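Local structure of hypothetical membrane protein (Corynebacterium glutamicum, 6JS9) at residues R22-I25 and V29-G32; L75-E80 and T115-I120; I84-M89 and G121-S126. The protein binds heme in its N-terminal HtaA domain, the part described here, and probably passes heme on within the corynebacterial heme uptake machinery. All blocks are in the same frame, centred on the assembly; numbering follows the deposited sequence.

Interaction 1: residues R22-I25 and V29-G32. With HEM (protoporphyrin IX containing Fe), chain C.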
# COMPACT_ATOMS: atom_id res chain seq x y z
N ARG A 22 8.02 -7.13 -5.70
CA ARG A 22 8.60 -6.27 -6.73
C ARG A 22 9.62 -7.04 -7.57
O ARG A 22 9.69 -6.85 -8.79
CB ARG A 22 9.24 -5.02 -6.12
CG ARG A 22 8.29 -4.16 -5.29
CD ARG A 22 8.82 -2.73 -5.07
NE ARG A 22 10.17 -2.68 -4.53
CZ ARG A 22 10.48 -2.91 -3.25
NH1 ARG A 22 9.53 -3.23 -2.39
NH2 ARG A 22 11.74 -2.84 -2.86
N ASN A 23 10.43 -7.88 -6.91
CA ASN A 23 11.41 -8.68 -7.63
C ASN A 23 10.72 -9.74 -8.48
O ASN A 23 11.10 -9.95 -9.64
CB ASN A 23 12.36 -9.36 -6.64
CG ASN A 23 13.38 -8.40 -6.04
OD1 ASN A 23 13.62 -7.31 -6.56
ND2 ASN A 23 14.01 -8.83 -4.96
N TYR A 24 9.73 -10.42 -7.91
CA TYR A 24 8.92 -11.37 -8.66
C TYR A 24 8.39 -10.74 -9.95
O TYR A 24 8.52 -11.33 -11.03
CB TYR A 24 7.78 -11.86 -7.75
CG TYR A 24 6.64 -12.51 -8.48
CD1 TYR A 24 6.79 -13.75 -9.09
CD2 TYR A 24 5.41 -11.88 -8.56
CE1 TYR A 24 5.74 -14.34 -9.76
CE2 TYR A 24 4.35 -12.46 -9.21
CZ TYR A 24 4.52 -13.69 -9.82
OH TYR A 24 3.46 -14.26 -10.49
N ILE A 25 7.86 -9.51 -9.86
CA ILE A 25 7.29 -8.82 -11.01
C ILE A 25 8.38 -8.42 -12.00
O ILE A 25 8.23 -8.60 -13.22
CB ILE A 25 6.49 -7.58 -10.55
CG1 ILE A 25 5.16 -7.96 -9.89
CG2 ILE A 25 6.30 -6.55 -11.71
CD1 ILE A 25 4.27 -8.85 -10.73
N VAL A 29 9.48 -14.68 -12.45
CA VAL A 29 8.71 -15.40 -13.46
C VAL A 29 7.56 -14.56 -14.03
O VAL A 29 7.09 -14.84 -15.14
CB VAL A 29 8.24 -16.75 -12.86
CG1 VAL A 29 7.16 -16.56 -11.81
CG2 VAL A 29 7.80 -17.72 -13.96
N ALA A 30 7.11 -13.51 -13.33
CA ALA A 30 6.02 -12.67 -13.86
C ALA A 30 6.45 -11.89 -15.10
O ALA A 30 5.63 -11.65 -15.99
CB ALA A 30 5.53 -11.70 -12.78
N LYS A 31 7.73 -11.49 -15.17
CA LYS A 31 8.28 -10.79 -16.32
C LYS A 31 7.38 -9.63 -16.76
O LYS A 31 6.92 -9.56 -17.90
CB LYS A 31 8.54 -11.76 -17.48
CG LYS A 31 9.78 -12.61 -17.28
CD LYS A 31 10.95 -11.73 -16.84
CE LYS A 31 12.05 -12.52 -16.15
NZ LYS A 31 12.49 -13.64 -16.99
N GLY A 32 7.11 -8.72 -15.82
CA GLY A 32 6.22 -7.60 -16.08
C GLY A 32 6.86 -6.27 -15.71
O GLY A 32 8.06 -6.05 -15.90
CHA HEM C . 4.55 -16.23 -6.88
CHB HEM C . 0.57 -13.47 -7.22
CHC HEM C . -0.56 -15.42 -11.53
CHD HEM C . 3.17 -18.49 -10.97
C1A HEM C . 3.58 -15.28 -6.60
C2A HEM C . 3.56 -14.39 -5.46
C3A HEM C . 2.47 -13.62 -5.54
C4A HEM C . 1.75 -14.00 -6.75
CMA HEM C . 2.06 -12.53 -4.51
CAA HEM C . 4.63 -14.35 -4.36
CBA HEM C . 5.88 -13.67 -4.92
CGA HEM C . 6.88 -13.53 -3.80
O1A HEM C . 6.80 -12.51 -3.05
O2A HEM C . 7.74 -14.44 -3.67
C1B HEM C . -0.08 -13.77 -8.40
C2B HEM C . -1.34 -13.17 -8.83
C3B HEM C . -1.66 -13.70 -10.03
C4B HEM C . -0.61 -14.65 -10.39
CMB HEM C . -2.09 -12.10 -7.99
CAB HEM C . -2.87 -13.44 -10.97
CBB HEM C . -3.86 -12.57 -10.73
C1C HEM C . 0.34 -16.45 -11.77
C2C HEM C . 0.39 -17.30 -12.94
C3C HEM C . 1.42 -18.16 -12.78
C4C HEM C . 2.07 -17.85 -11.52
CMC HEM C . -0.62 -17.18 -14.09
CAC HEM C . 1.91 -19.28 -13.74
CBC HEM C . 1.31 -19.60 -14.88
C1D HEM C . 3.88 -18.15 -9.84
C2D HEM C . 5.12 -18.77 -9.36
C3D HEM C . 5.49 -18.14 -8.23
C4D HEM C . 4.52 -17.11 -7.95
CMD HEM C . 5.87 -19.94 -10.04
CAD HEM C . 6.74 -18.42 -7.35
CBD HEM C . 7.85 -17.54 -7.96
CGD HEM C . 9.16 -17.66 -7.21
O1D HEM C . 10.20 -17.30 -7.81
O2D HEM C . 9.18 -18.12 -6.03
NA HEM C . 2.47 -15.01 -7.36
NB HEM C . 0.32 -14.67 -9.37
NC HEM C . 1.39 -16.80 -10.94
ND HEM C . 3.57 -17.13 -8.94
FE HEM C . 2.12 -15.69 -9.30
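Y24 and A30 meet face to methyl, and this contact shows how a short return of the chain can hold an axial heme ligand in place. The phenol ring of Y24 lies between two layers. On one face is A30, whose CB makes a CH-pi contact 3.9 Å from the ring centroid and 18° off the ring normal; the heme covers the opposite face with the edge that carries C1A and CHA. V29 borders the ring at its edge, CG1 coming within 3.3 Å of Y24 CE1, a tight approach. The same V29 methyl also rests on pyrrole ring D of the heme. Behind the ring, CD1 of I25 packs against the A30 methyl, CB, at 3.7 Å.

The backbone supplies the polar contacts. G32 N donates to I25 O at 2.8 Å, and a weak bond of 3.5 Å runs from A30 N to Y24 O, so the loop is drawn back along the end of helix 19-26.

Coordination completes the contact. With CG anti to the backbone N (chi1 162°), Y24 sends its ring out from the helix to the heme, where OH binds the iron at 2.3 Å. H77 hydrogen-bonds the same oxygen. An oxygen shared between iron and a histidine, on a ring enclosed on both faces, is consistent with a phenolate-like ligand whose strength as a donor the histidine could tune.

Interaction 2: residues L75-E80 and T115-I120. With HEM (protoporphyrin IX containing Fe), chain C.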
# COMPACT_ATOMS: atom_id res chain seq x y z
N LEU A 75 1.94 -5.31 -13.30
CA LEU A 75 1.63 -6.13 -14.46
C LEU A 75 2.52 -7.35 -14.44
O LEU A 75 3.72 -7.24 -14.15
CB LEU A 75 1.86 -5.37 -15.77
CG LEU A 75 0.89 -4.26 -16.16
CD1 LEU A 75 1.37 -3.53 -17.41
CD2 LEU A 75 -0.54 -4.80 -16.37
N GLY A 76 1.95 -8.52 -14.74
CA GLY A 76 2.76 -9.72 -14.89
C GLY A 76 2.07 -10.75 -15.76
O GLY A 76 0.86 -10.69 -15.98
N HIS A 77 2.87 -11.69 -16.26
CA HIS A 77 2.36 -12.88 -16.95
C HIS A 77 1.60 -12.51 -18.22
O HIS A 77 0.39 -12.71 -18.35
CB HIS A 77 1.49 -13.71 -15.99
CG HIS A 77 2.26 -14.33 -14.87
ND1 HIS A 77 3.27 -15.24 -15.08
CD2 HIS A 77 2.16 -14.17 -13.53
CE1 HIS A 77 3.77 -15.61 -13.92
NE2 HIS A 77 3.12 -14.97 -12.96
N GLN A 78 2.35 -11.97 -19.18
CA GLN A 78 1.75 -11.59 -20.44
C GLN A 78 1.37 -12.84 -21.22
O GLN A 78 2.23 -13.64 -21.59
CB GLN A 78 2.70 -10.73 -21.25
CG GLN A 78 2.06 -10.27 -22.55
CD GLN A 78 2.84 -9.18 -23.22
OE1 GLN A 78 4.07 -9.14 -23.15
NE2 GLN A 78 2.13 -8.28 -23.89
N ALA A 79 0.07 -13.02 -21.45
CA ALA A 79 -0.44 -14.15 -22.22
C ALA A 79 -1.24 -13.59 -23.38
O ALA A 79 -2.25 -12.90 -23.17
CB ALA A 79 -1.30 -15.07 -21.35
N GLU A 80 -0.79 -13.87 -24.60
CA GLU A 80 -1.36 -13.29 -25.82
C GLU A 80 -1.24 -11.78 -25.70
O GLU A 80 -0.10 -11.28 -25.60
CB GLU A 80 -2.78 -13.84 -26.04
CG GLU A 80 -2.82 -15.35 -26.31
CD GLU A 80 -4.19 -15.85 -26.72
OE1 GLU A 80 -4.99 -16.23 -25.83
OE2 GLU A 80 -4.48 -15.86 -27.94
N THR A 115 -2.10 -21.40 -11.81
CA THR A 115 -0.78 -21.15 -12.40
C THR A 115 -0.69 -21.79 -13.78
O THR A 115 0.17 -22.63 -14.06
CB THR A 115 0.33 -21.65 -11.48
OG1 THR A 115 0.10 -23.02 -11.14
CG2 THR A 115 0.39 -20.82 -10.22
N THR A 116 -1.60 -21.37 -14.66
CA THR A 116 -1.52 -21.69 -16.08
C THR A 116 -1.84 -20.43 -16.88
O THR A 116 -2.50 -19.51 -16.39
CB THR A 116 -2.49 -22.80 -16.51
OG1 THR A 116 -3.72 -22.21 -16.93
CG2 THR A 116 -2.75 -23.77 -15.38
N TYR A 117 -1.37 -20.40 -18.13
CA TYR A 117 -1.71 -19.33 -19.04
C TYR A 117 -2.92 -19.67 -19.90
O TYR A 117 -3.15 -19.01 -20.93
CB TYR A 117 -0.52 -18.96 -19.93
CG TYR A 117 0.57 -18.11 -19.30
CD1 TYR A 117 0.61 -17.86 -17.93
CD2 TYR A 117 1.56 -17.57 -20.09
CE1 TYR A 117 1.63 -17.08 -17.37
CE2 TYR A 117 2.57 -16.79 -19.56
CZ TYR A 117 2.61 -16.54 -18.20
OH TYR A 117 3.64 -15.76 -17.71
N ASP A 118 -3.69 -20.70 -19.52
CA ASP A 118 -4.90 -21.12 -20.22
C ASP A 118 -6.14 -20.40 -19.73
O ASP A 118 -7.24 -20.71 -20.18
CB ASP A 118 -5.12 -22.63 -20.05
CG ASP A 118 -4.11 -23.45 -20.81
OD1 ASP A 118 -3.83 -23.11 -21.99
OD2 ASP A 118 -3.58 -24.44 -20.24
N ASP A 119 -5.98 -19.45 -18.81
CA ASP A 119 -7.13 -18.85 -18.15
C ASP A 119 -6.69 -17.52 -17.54
O ASP A 119 -5.53 -17.35 -17.16
CB ASP A 119 -7.71 -19.78 -17.09
CG ASP A 119 -9.12 -19.40 -16.69
OD1 ASP A 119 -9.75 -18.59 -17.41
OD2 ASP A 119 -9.60 -19.91 -15.65
N ILE A 120 -7.63 -16.60 -17.46
CA ILE A 120 -7.37 -15.25 -17.00
C ILE A 120 -8.57 -14.78 -16.18
O ILE A 120 -9.71 -15.15 -16.48
CB ILE A 120 -7.07 -14.30 -18.19
CG1 ILE A 120 -6.50 -12.97 -17.69
CG2 ILE A 120 -8.32 -14.08 -19.03
CD1 ILE A 120 -5.98 -12.10 -18.80
CHA HEM C . 4.55 -16.23 -6.88
CHB HEM C . 0.57 -13.47 -7.22
CHC HEM C . -0.56 -15.42 -11.53
CHD HEM C . 3.17 -18.49 -10.97
C1A HEM C . 3.58 -15.28 -6.60
C2A HEM C . 3.56 -14.39 -5.46
C3A HEM C . 2.47 -13.62 -5.54
C4A HEM C . 1.75 -14.00 -6.75
CMA HEM C . 2.06 -12.53 -4.51
CAA HEM C . 4.63 -14.35 -4.36
CBA HEM C . 5.88 -13.67 -4.92
CGA HEM C . 6.88 -13.53 -3.80
O1A HEM C . 6.80 -12.51 -3.05
O2A HEM C . 7.74 -14.44 -3.67
C1B HEM C . -0.08 -13.77 -8.40
C2B HEM C . -1.34 -13.17 -8.83
C3B HEM C . -1.66 -13.70 -10.03
C4B HEM C . -0.61 -14.65 -10.39
CMB HEM C . -2.09 -12.10 -7.99
CAB HEM C . -2.87 -13.44 -10.97
CBB HEM C . -3.86 -12.57 -10.73
C1C HEM C . 0.34 -16.45 -11.77
C2C HEM C . 0.39 -17.30 -12.94
C3C HEM C . 1.42 -18.16 -12.78
C4C HEM C . 2.07 -17.85 -11.52
CMC HEM C . -0.62 -17.18 -14.09
CAC HEM C . 1.91 -19.28 -13.74
CBC HEM C . 1.31 -19.60 -14.88
C1D HEM C . 3.88 -18.15 -9.84
C2D HEM C . 5.12 -18.77 -9.36
C3D HEM C . 5.49 -18.14 -8.23
C4D HEM C . 4.52 -17.11 -7.95
CMD HEM C . 5.87 -19.94 -10.04
CAD HEM C . 6.74 -18.42 -7.35
CBD HEM C . 7.85 -17.54 -7.96
CGD HEM C . 9.16 -17.66 -7.21
O1D HEM C . 10.20 -17.30 -7.81
O2D HEM C . 9.18 -18.12 -6.03
NA HEM C . 2.47 -15.01 -7.36
NB HEM C . 0.32 -14.67 -9.37
NC HEM C . 1.39 -16.80 -10.94
ND HEM C . 3.57 -17.13 -8.94
FE HEM C . 2.12 -15.69 -9.30
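The second shell of the heme iron site forms where H77, near the end of strand 63-79, meets Y117 in the loop before strand 123-127. Y117 OH lies in the plane of the imidazole at its edge and shares a 2.7 Å hydrogen bond with H77 ND1; either atom could be the donor. Chi1 of Y117 (-78°), with CG beside the backbone N, turns the hydroxyl to the imidazole. The rings meet rim to rim, planes 75° apart, and neither lies over the face of the other. Farther back, CB of A79 touches CD2 of Y117 at 4.0 Å.

One face of the imidazole is laid over pyrrole ring C of the heme, with H77 NE2 3.2 Å from heme NC, and NE2 is hydrogen-bonded to the iron ligand Y24. On the opposite side of the porphyrin, T115 places its CG2 3.7 Å from heme C4C. Y117 meets the vinyl group, CE1 lying 3.6 Å from heme CBC. Next to T115, T116 OG1 accepts from D118 N in an ST turn. The resulting relay, iron to tyrosine to histidine to a second tyrosine, recalls tyrosine-ligated hemophores such as HasA, where a histidine also bonds the ligand oxygen.

Interaction 3: residues I84-M89 and G121-S126. With HEM (protoporphyrin IX containing Fe), chain C.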
# COMPACT_ATOMS: atom_id res chain seq x y z
N ILE A 84 -2.04 -11.53 -17.27
CA ILE A 84 -2.84 -12.34 -16.36
C ILE A 84 -2.76 -11.81 -14.93
O ILE A 84 -3.75 -11.86 -14.19
CB ILE A 84 -2.42 -13.82 -16.45
CG1 ILE A 84 -2.73 -14.35 -17.86
CG2 ILE A 84 -3.17 -14.65 -15.42
CD1 ILE A 84 -2.45 -15.82 -18.02
N LEU A 85 -1.61 -11.27 -14.51
CA LEU A 85 -1.53 -10.50 -13.28
C LEU A 85 -1.65 -9.02 -13.65
O LEU A 85 -0.76 -8.47 -14.31
CB LEU A 85 -0.22 -10.77 -12.53
CG LEU A 85 -0.11 -10.21 -11.09
CD1 LEU A 85 0.92 -11.00 -10.28
CD2 LEU A 85 0.24 -8.71 -11.05
N ASP A 86 -2.75 -8.39 -13.24
CA ASP A 86 -2.99 -6.97 -13.53
C ASP A 86 -3.67 -6.36 -12.29
O ASP A 86 -4.90 -6.38 -12.18
CB ASP A 86 -3.84 -6.81 -14.79
CG ASP A 86 -3.97 -5.36 -15.25
OD1 ASP A 86 -3.83 -4.44 -14.43
OD2 ASP A 86 -4.23 -5.14 -16.45
N THR A 87 -2.86 -5.82 -11.37
CA THR A 87 -3.32 -5.27 -10.10
C THR A 87 -2.93 -3.81 -9.99
O THR A 87 -1.76 -3.46 -10.16
CB THR A 87 -2.72 -6.02 -8.91
OG1 THR A 87 -3.11 -7.39 -8.97
CG2 THR A 87 -3.21 -5.40 -7.58
N THR A 88 -3.92 -2.97 -9.69
CA THR A 88 -3.72 -1.55 -9.47
C THR A 88 -4.13 -1.20 -8.05
O THR A 88 -5.25 -1.51 -7.62
CB THR A 88 -4.53 -0.71 -10.47
OG1 THR A 88 -4.05 -0.97 -11.79
CG2 THR A 88 -4.37 0.79 -10.17
N MET A 89 -3.22 -0.56 -7.32
CA MET A 89 -3.43 -0.14 -5.95
C MET A 89 -3.50 1.37 -5.91
O MET A 89 -2.59 2.04 -6.40
CB MET A 89 -2.28 -0.66 -5.09
CG MET A 89 -2.29 -0.23 -3.67
SD MET A 89 -0.85 -0.95 -2.87
CE MET A 89 -1.07 -2.66 -3.33
N GLY A 121 -8.30 -14.02 -15.13
CA GLY A 121 -9.36 -13.51 -14.29
C GLY A 121 -9.92 -12.19 -14.78
O GLY A 121 -9.23 -11.40 -15.42
N GLU A 122 -11.20 -11.97 -14.48
CA GLU A 122 -11.81 -10.67 -14.68
C GLU A 122 -11.36 -9.73 -13.57
O GLU A 122 -10.93 -10.16 -12.49
CB GLU A 122 -13.33 -10.77 -14.71
CG GLU A 122 -13.88 -11.98 -15.48
CD GLU A 122 -14.69 -11.60 -16.72
OE1 GLU A 122 -14.35 -10.59 -17.37
OE2 GLU A 122 -15.67 -12.31 -17.04
N TYR A 123 -11.47 -8.43 -13.82
CA TYR A 123 -11.11 -7.44 -12.81
C TYR A 123 -12.09 -7.50 -11.64
O TYR A 123 -13.31 -7.57 -11.83
CB TYR A 123 -11.09 -6.04 -13.42
CG TYR A 123 -9.96 -5.83 -14.40
CD1 TYR A 123 -8.66 -5.63 -13.96
CD2 TYR A 123 -10.19 -5.81 -15.77
CE1 TYR A 123 -7.62 -5.43 -14.84
CE2 TYR A 123 -9.15 -5.62 -16.66
CZ TYR A 123 -7.87 -5.44 -16.19
OH TYR A 123 -6.83 -5.24 -17.07
N ILE A 124 -11.55 -7.53 -10.42
CA ILE A 124 -12.34 -7.43 -9.20
C ILE A 124 -12.05 -6.07 -8.57
O ILE A 124 -10.88 -5.72 -8.35
CB ILE A 124 -12.00 -8.55 -8.21
CG1 ILE A 124 -12.20 -9.92 -8.85
CG2 ILE A 124 -12.82 -8.42 -6.94
CD1 ILE A 124 -11.83 -11.05 -7.91
N ILE A 125 -13.10 -5.32 -8.27
CA ILE A 125 -12.97 -4.05 -7.57
C ILE A 125 -13.10 -4.31 -6.08
O ILE A 125 -14.13 -4.79 -5.60
CB ILE A 125 -14.04 -3.04 -8.03
CG1 ILE A 125 -14.19 -3.03 -9.55
CG2 ILE A 125 -13.67 -1.64 -7.52
CD1 ILE A 125 -12.95 -2.63 -10.28
N SER A 126 -12.05 -3.99 -5.33
CA SER A 126 -12.04 -4.16 -3.88
C SER A 126 -11.73 -2.80 -3.27
O SER A 126 -10.56 -2.39 -3.21
CB SER A 126 -11.03 -5.22 -3.45
OG SER A 126 -11.30 -6.46 -4.08
CHA HEM C . 4.55 -16.23 -6.88
CHB HEM C . 0.57 -13.47 -7.22
CHC HEM C . -0.56 -15.42 -11.53
CHD HEM C . 3.17 -18.49 -10.97
C1A HEM C . 3.58 -15.28 -6.60
C2A HEM C . 3.56 -14.39 -5.46
C3A HEM C . 2.47 -13.62 -5.54
C4A HEM C . 1.75 -14.00 -6.75
CMA HEM C . 2.06 -12.53 -4.51
CAA HEM C . 4.63 -14.35 -4.36
CBA HEM C . 5.88 -13.67 -4.92
CGA HEM C . 6.88 -13.53 -3.80
O1A HEM C . 6.80 -12.51 -3.05
O2A HEM C . 7.74 -14.44 -3.67
C1B HEM C . -0.08 -13.77 -8.40
C2B HEM C . -1.34 -13.17 -8.83
C3B HEM C . -1.66 -13.70 -10.03
C4B HEM C . -0.61 -14.65 -10.39
CMB HEM C . -2.09 -12.10 -7.99
CAB HEM C . -2.87 -13.44 -10.97
CBB HEM C . -3.86 -12.57 -10.73
C1C HEM C . 0.34 -16.45 -11.77
C2C HEM C . 0.39 -17.30 -12.94
C3C HEM C . 1.42 -18.16 -12.78
C4C HEM C . 2.07 -17.85 -11.52
CMC HEM C . -0.62 -17.18 -14.09
CAC HEM C . 1.91 -19.28 -13.74
CBC HEM C . 1.31 -19.60 -14.88
C1D HEM C . 3.88 -18.15 -9.84
C2D HEM C . 5.12 -18.77 -9.36
C3D HEM C . 5.49 -18.14 -8.23
C4D HEM C . 4.52 -17.11 -7.95
CMD HEM C . 5.87 -19.94 -10.04
CAD HEM C . 6.74 -18.42 -7.35
CBD HEM C . 7.85 -17.54 -7.96
CGD HEM C . 9.16 -17.66 -7.21
O1D HEM C . 10.20 -17.30 -7.81
O2D HEM C . 9.18 -18.12 -6.03
NA HEM C . 2.47 -15.01 -7.36
NB HEM C . 0.32 -14.67 -9.37
NC HEM C . 1.39 -16.80 -10.94
ND HEM C . 3.57 -17.13 -8.94
FE HEM C . 2.12 -15.69 -9.30
O HOH W 1 -5.97 -13.73 -13.89
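D86 and Y123 join two strands of the antiparallel sheet that are not neighbours, spanning strand 100-110 between them, with a classic beta bulge just before D86. The hydroxyl of Y123 donates to D86 OD2 at 2.7 Å. It arrives from above the carboxylate, 65° out of its plane, and the carboxylate stands almost upright to the phenol ring, at 82°. Seen from the ring, CG of D86 sits in plane beside the hydroxyl end and CE1 of Y123, so D86 meets the ring at its edge, not over a face. CG of D86 is anti to the backbone N (chi1 -172°), which turns the carboxylate to the tyrosine; with the CA atoms of D86 and Y123 8.2 Å apart, the long Y123 side chain covers most of the distance.

A water makes the second link. It donates to I84 O at 2.9 Å and accepts from G121 N at 2.7 Å, bridging two backbones that do not bond directly.

The same strand also serves the heme. The bulge sets two residues, I84 and L85, against the single G76 of strand 63-79, and both reach the porphyrin: L85 lies over pyrrole ring B, with CD1 3.5 Å from heme C2B, and CG2 of I84 touches the methyl CMC at 3.8 Å.

Farther out, R110 of the intervening strand touches both partners. Its backbone bonds that of D86, its NH2 holds G121 O, and its guanidinium makes a cation-pi contact with the ring of Y123. Each oxygen of the buried carboxylate has a partner, consistent with a charged state: Y123 OH at OD2 and, from strand 63-79, H73 NE2 at OD1.

How the interactions relate
From the N terminus, helix 19-26 comes first, and interaction 1 closes a tight loop at its end, with three residues between its segments. Later come the neighbouring antiparallel strands 63-79 and 82-97, which open interactions 2 and 3 in turn. Their partners, 115-120 and 121-126, follow in the same order, so these two contacts cross, and together they fold the 115-126 region back onto the strand pair. Interaction 1 precedes both in series, yet it meets them in space: A30 O bonds H77 N, and CD1 of L85 packs against Y24 and I25. Helix, sheet and loop thereby converge on one heme.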